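Local coordinates for protein lipase (Streptomyces rimosus, PDB 5MAL) that hydrolyses ester bonds of triacylglycerols, aryl esters and long-chain acyl-CoA thioesters as a secreted, monomeric GDSL-family serine esterase, at residues 1-13 against 64-78. Sequence-based numbering, arbitrary orientation.
Sequences ATDYVALGDSYSS and QLTPVNSGTDLVSIT
The side-chain amide of Gln64 meets both polar atoms of one glycine: Gly8 N donates to a lone pair of Gln64 OE1 (2.8 Å, N-H...O 172°), while Gln64 NE2 donates a hydrogen bond to Gly8 O. This pair of hydrogen bonds secures the backbone of Gly8, in the parallel sheet of the SGNH hydrolase fold, within the GDS sequence that carries the nucleophile, Ser10. Strands 3-8 and 74-78 are neighbours in the interior of that sheet, 74-78 being the middle strand of five, and are joined by an alternating ladder in which Val5 N and Leu7 N donate to Leu74 O and Ser76 O, and Ser76 N returns a bond to Val5 O. Nearer the N-terminus, Asp3 O takes two donors, Leu74 N and Asp73 N, and Asp73 OD2 accepts from Asp3 N.

On one face of the sheet Leu74 CD2 sits over the Tyr4 ring, 4.0 Å from its centroid in a CH-pi contact. With CG anti to the backbone N (chi1 171°), that ring runs alongside Leu74, and its OH bonds Ser76 OG at 2.6 Å. Across the sheet, Leu7 CD1 packs between Leu65 CD2 and Val75 CG1, both within 3.7 Å, and helix 98-130 closes over this apolar layer through Ile127.

At the next residue after Gly8, Asp9 N bonds Thr78 O, and the Asp9 carboxylate caps helix 10-13 by accepting from Tyr11 N at OD1, while its OD2 is bonded to Tyr141. Thr78 OG1 also donates to Asp9 OD1, at 2.8 Å. Replacing Asp9 by an alanine removes the carboxylate and would probably leave Tyr11 N and the Thr78 hydroxyl without their shared acceptor, weakening the tether between the nucleophile-bearing helix and strand 74-78. Tyr11 N and Thr78 OG1 reach Asp9 OD1 from opposite faces of the carboxylate plane.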
loop_
_atom_site.group_PDB
_atom_site.type_symbol
_atom_site.label_atom_id
_atom_site.label_comp_id
_atom_site.label_asym_id
_atom_site.label_seq_id
_atom_site.Cartn_x
_atom_site.Cartn_y
_atom_site.Cartn_z
ATOM N N ALA A 1 -16.105 12.153 13.023
ATOM C CA ALA A 1 -14.824 12.484 12.414
ATOM C C ALA A 1 -15.016 13.651 11.460
ATOM O O ALA A 1 -15.256 14.772 11.908
ATOM C CB ALA A 1 -14.254 11.286 11.683
ATOM N N THR A 2 -14.835 13.367 10.167
ATOM C CA THR A 2 -15.479 14.064 9.049
ATOM C C THR A 2 -15.009 13.575 7.702
ATOM O O THR A 2 -15.114 12.384 7.433
ATOM C CB THR A 2 -15.328 15.593 9.096
ATOM O OG1 THR A 2 -14.111 15.949 9.771
ATOM C CG2 THR A 2 -16.559 16.216 9.749
ATOM N N ASP A 3 -14.581 14.492 6.835
ATOM C CA ASP A 3 -14.412 14.146 5.428
ATOM C C ASP A 3 -13.075 13.485 5.226
ATOM O O ASP A 3 -12.039 14.129 5.250
ATOM C CB ASP A 3 -14.542 15.369 4.528
ATOM C CG ASP A 3 -15.945 15.910 4.503
ATOM O OD1 ASP A 3 -16.778 15.342 3.769
ATOM O OD2 ASP A 3 -16.217 16.883 5.227
ATOM N N TYR A 4 -13.144 12.182 5.026
ATOM C CA TYR A 4 -11.984 11.329 4.877
ATOM C C TYR A 4 -11.974 10.801 3.454
ATOM O O TYR A 4 -12.924 10.148 3.025
ATOM C CB TYR A 4 -12.061 10.194 5.905
ATOM C CG TYR A 4 -11.045 9.080 5.756
ATOM C CD1 TYR A 4 -9.765 9.321 5.259
ATOM C CD2 TYR A 4 -11.372 7.769 6.127
ATOM C CE1 TYR A 4 -8.826 8.281 5.154
ATOM C CE2 TYR A 4 -10.452 6.737 5.999
ATOM C CZ TYR A 4 -9.186 7.000 5.520
ATOM O OH TYR A 4 -8.269 5.985 5.400
ATOM N N VAL A 5 -10.925 11.115 2.704
ATOM C CA VAL A 5 -10.756 10.463 1.410
ATOM C C VAL A 5 -9.630 9.454 1.492
ATOM O O VAL A 5 -8.505 9.794 1.866
ATOM C CB VAL A 5 -10.444 11.438 0.290
ATOM C CG1 VAL A 5 -10.297 10.674 -1.027
ATOM C CG2 VAL A 5 -11.552 12.509 0.187
ATOM N N ALA A 6 -9.934 8.215 1.132
ATOM C CA ALA A 6 -8.925 7.167 1.142
ATOM C C ALA A 6 -8.574 6.778 -0.283
ATOM O O ALA A 6 -9.368 6.173 -0.996
ATOM C CB ALA A 6 -9.414 5.974 1.922
ATOM N N LEU A 7 -7.361 7.145 -0.672
ATOM C CA LEU A 7 -6.829 6.923 -2.009
ATOM C C LEU A 7 -5.892 5.749 -2.040
ATOM O O LEU A 7 -5.427 5.283 -1.004
ATOM C CB LEU A 7 -6.029 8.138 -2.477
ATOM C CG LEU A 7 -6.674 9.499 -2.316
ATOM C CD1 LEU A 7 -5.576 10.505 -2.514
ATOM C CD2 LEU A 7 -7.776 9.632 -3.355
ATOM N N GLY A 8 -5.557 5.318 -3.244
ATOM C CA GLY A 8 -4.434 4.427 -3.390
ATOM C C GLY A 8 -4.714 3.153 -4.134
ATOM O O GLY A 8 -5.672 3.071 -4.917
ATOM N N ASP A 9 -3.856 2.162 -3.884
ATOM C CA ASP A 9 -3.902 0.907 -4.613
ATOM C C ASP A 9 -4.502 -0.171 -3.742
ATOM O O ASP A 9 -5.290 0.120 -2.860
ATOM C CB ASP A 9 -2.518 0.502 -5.100
ATOM C CG ASP A 9 -1.483 0.481 -3.994
ATOM O OD1 ASP A 9 -1.847 0.325 -2.805
ATOM O OD2 ASP A 9 -0.291 0.605 -4.327
ATOM N N SER A 10 -4.109 -1.413 -3.988
ATOM C CA SER A 10 -4.776 -2.546 -3.386
ATOM C C SER A 10 -4.439 -2.672 -1.908
ATOM O O SER A 10 -5.161 -3.330 -1.161
ATOM C CB SER A 10 -4.387 -3.814 -4.126
ATOM O OG SER A 10 -2.985 -3.823 -4.309
ATOM N N TYR A 11 -3.327 -2.074 -1.485
ATOM C CA TYR A 11 -2.976 -2.150 -0.060
ATOM C C TYR A 11 -3.888 -1.243 0.742
ATOM O O TYR A 11 -4.020 -1.395 1.961
ATOM C CB TYR A 11 -1.509 -1.801 0.178
ATOM C CG TYR A 11 -0.626 -2.918 -0.296
ATOM C CD1 TYR A 11 -0.433 -3.126 -1.650
ATOM C CD2 TYR A 11 -0.041 -3.806 0.596
ATOM C CE1 TYR A 11 0.332 -4.161 -2.106
ATOM C CE2 TYR A 11 0.733 -4.864 0.137
ATOM C CZ TYR A 11 0.906 -5.028 -1.220
ATOM O OH TYR A 11 1.679 -6.052 -1.714
ATOM N N SER A 12 -4.506 -0.288 0.056
ATOM C CA SER A 12 -5.436 0.609 0.719
ATOM C C SER A 12 -6.851 0.132 0.496
ATOM O O SER A 12 -7.685 0.253 1.383
ATOM C CB SER A 12 -5.295 2.049 0.224
ATOM O OG SER A 12 -4.070 2.594 0.668
ATOM N N SER A 13 -7.133 -0.373 -0.699
ATOM C CA SER A 13 -8.483 -0.868 -0.970
ATOM C C SER A 13 -8.736 -2.101 -0.125
ATOM O O SER A 13 -9.856 -2.334 0.312
ATOM C CB SER A 13 -8.688 -1.191 -2.456
ATOM O OG SER A 13 -8.139 -2.459 -2.793
ATOM N N GLN A 64 -9.392 8.897 -8.978
ATOM C CA GLN A 64 -9.522 8.822 -7.511
ATOM C C GLN A 64 -9.603 10.141 -6.749
ATOM O O GLN A 64 -10.046 10.164 -5.599
ATOM C CB GLN A 64 -8.352 8.033 -6.928
ATOM C CG GLN A 64 -8.211 6.615 -7.470
ATOM C CD GLN A 64 -7.246 5.811 -6.631
ATOM O OE1 GLN A 64 -6.819 6.271 -5.570
ATOM N NE2 GLN A 64 -6.907 4.606 -7.086
ATOM N N LEU A 65 -9.155 11.233 -7.352
ATOM C CA LEU A 65 -9.082 12.479 -6.593
ATOM C C LEU A 65 -10.394 13.257 -6.588
ATOM O O LEU A 65 -10.494 14.299 -5.941
ATOM C CB LEU A 65 -7.961 13.358 -7.130
ATOM C CG LEU A 65 -6.551 12.787 -6.980
ATOM C CD1 LEU A 65 -5.562 13.664 -7.707
ATOM C CD2 LEU A 65 -6.162 12.643 -5.509
ATOM N N THR A 66 -11.404 12.749 -7.287
ATOM C CA THR A 66 -12.672 13.463 -7.428
ATOM C C THR A 66 -13.259 14.027 -6.111
ATOM O O THR A 66 -13.646 15.199 -6.069
ATOM C CB THR A 66 -13.719 12.572 -8.124
ATOM O OG1 THR A 66 -13.238 12.234 -9.432
ATOM C CG2 THR A 66 -15.052 13.282 -8.244
ATOM N N PRO A 67 -13.291 13.226 -5.027
ATOM C CA PRO A 67 -13.867 13.772 -3.790
ATOM C C PRO A 67 -12.885 14.546 -2.912
ATOM O O PRO A 67 -13.234 14.930 -1.788
ATOM C CB PRO A 67 -14.349 12.513 -3.059
ATOM C CG PRO A 67 -13.364 11.471 -3.463
ATOM C CD PRO A 67 -12.954 11.794 -4.888
ATOM N N VAL A 68 -11.669 14.757 -3.399
ATOM C CA VAL A 68 -10.678 15.505 -2.642
ATOM C C VAL A 68 -10.880 16.984 -2.922
ATOM O O VAL A 68 -10.743 17.420 -4.055
ATOM C CB VAL A 68 -9.248 15.099 -3.016
ATOM C CG1 VAL A 68 -8.243 15.944 -2.266
ATOM C CG2 VAL A 68 -9.046 13.616 -2.727
ATOM N N ASN A 69 -11.215 17.754 -1.900
ATOM C CA ASN A 69 -11.501 19.167 -2.111
ATOM C C ASN A 69 -11.278 19.948 -0.822
ATOM O O ASN A 69 -10.734 19.412 0.148
ATOM C CB ASN A 69 -12.927 19.343 -2.639
ATOM C CG ASN A 69 -13.960 18.701 -1.745
ATOM O OD1 ASN A 69 -13.950 18.890 -0.528
ATOM N ND2 ASN A 69 -14.842 17.914 -2.338
ATOM N N SER A 70 -11.676 21.217 -0.801
ATOM C CA SER A 70 -11.348 22.047 0.351
ATOM C C SER A 70 -11.999 21.527 1.632
ATOM O O SER A 70 -11.510 21.780 2.731
ATOM C CB SER A 70 -11.742 23.505 0.101
ATOM O OG SER A 70 -13.070 23.594 -0.361
ATOM N N GLY A 71 -13.074 20.765 1.489
ATOM C CA GLY A 71 -13.756 20.211 2.646
ATOM C C GLY A 71 -13.090 18.993 3.260
ATOM O O GLY A 71 -13.439 18.576 4.359
ATOM N N THR A 72 -12.116 18.421 2.565
ATOM C CA THR A 72 -11.491 17.191 3.041
ATOM C C THR A 72 -10.670 17.443 4.299
ATOM O O THR A 72 -9.878 18.393 4.347
ATOM C CB THR A 72 -10.604 16.585 1.959
ATOM O OG1 THR A 72 -11.373 16.451 0.755
ATOM C CG2 THR A 72 -10.080 15.207 2.386
ATOM N N ASP A 73 -10.871 16.593 5.306
ATOM C CA ASP A 73 -10.160 16.693 6.588
ATOM C C ASP A 73 -8.990 15.736 6.678
ATOM O O ASP A 73 -7.990 16.006 7.353
ATOM C CB ASP A 73 -11.112 16.397 7.749
ATOM C CG ASP A 73 -12.245 17.395 7.829
ATOM O OD1 ASP A 73 -12.026 18.495 8.368
ATOM O OD2 ASP A 73 -13.342 17.082 7.326
ATOM N N LEU A 74 -9.162 14.576 6.058
ATOM C CA LEU A 74 -8.164 13.520 6.141
ATOM C C LEU A 74 -7.999 12.857 4.789
ATOM O O LEU A 74 -8.981 12.549 4.118
ATOM C CB LEU A 74 -8.567 12.491 7.199
ATOM C CG LEU A 74 -7.683 11.257 7.403
ATOM C CD1 LEU A 74 -6.279 11.643 7.886
ATOM C CD2 LEU A 74 -8.325 10.270 8.372
ATOM N N VAL A 75 -6.753 12.675 4.371
ATOM C CA VAL A 75 -6.468 11.903 3.181
ATOM C C VAL A 75 -5.470 10.816 3.551
ATOM O O VAL A 75 -4.461 11.088 4.200
ATOM C CB VAL A 75 -5.883 12.769 2.044
ATOM C CG1 VAL A 75 -5.509 11.902 0.851
ATOM C CG2 VAL A 75 -6.862 13.852 1.638
ATOM N N SER A 76 -5.759 9.583 3.162
ATOM C CA SER A 76 -4.766 8.526 3.300
ATOM C C SER A 76 -4.415 7.984 1.927
ATOM O O SER A 76 -5.224 8.033 1.001
ATOM C CB SER A 76 -5.259 7.390 4.202
ATOM O OG SER A 76 -6.447 6.812 3.697
ATOM N N ILE A 77 -3.218 7.431 1.790
ATOM C CA ILE A 77 -2.861 6.846 0.510
ATOM C C ILE A 77 -1.715 5.859 0.638
ATOM O O ILE A 77 -0.802 6.062 1.434
ATOM C CB ILE A 77 -2.494 7.951 -0.509
ATOM C CG1 ILE A 77 -2.305 7.355 -1.908
ATOM C CG2 ILE A 77 -1.265 8.746 -0.031
ATOM C CD1 ILE A 77 -2.259 8.411 -3.011
ATOM N N THR A 78 -1.825 4.755 -0.094
ATOM C CA THR A 78 -0.679 3.934 -0.461
ATOM C C THR A 78 -0.673 3.957 -1.981
ATOM O O THR A 78 -1.675 3.665 -2.600
ATOM C CB THR A 78 -0.754 2.466 0.059
ATOM O OG1 THR A 78 -1.929 1.838 -0.451
ATOM C CG2 THR A 78 -0.786 2.412 1.577
HETATM O O HOH W 1 -5.972 5.115 1.741
#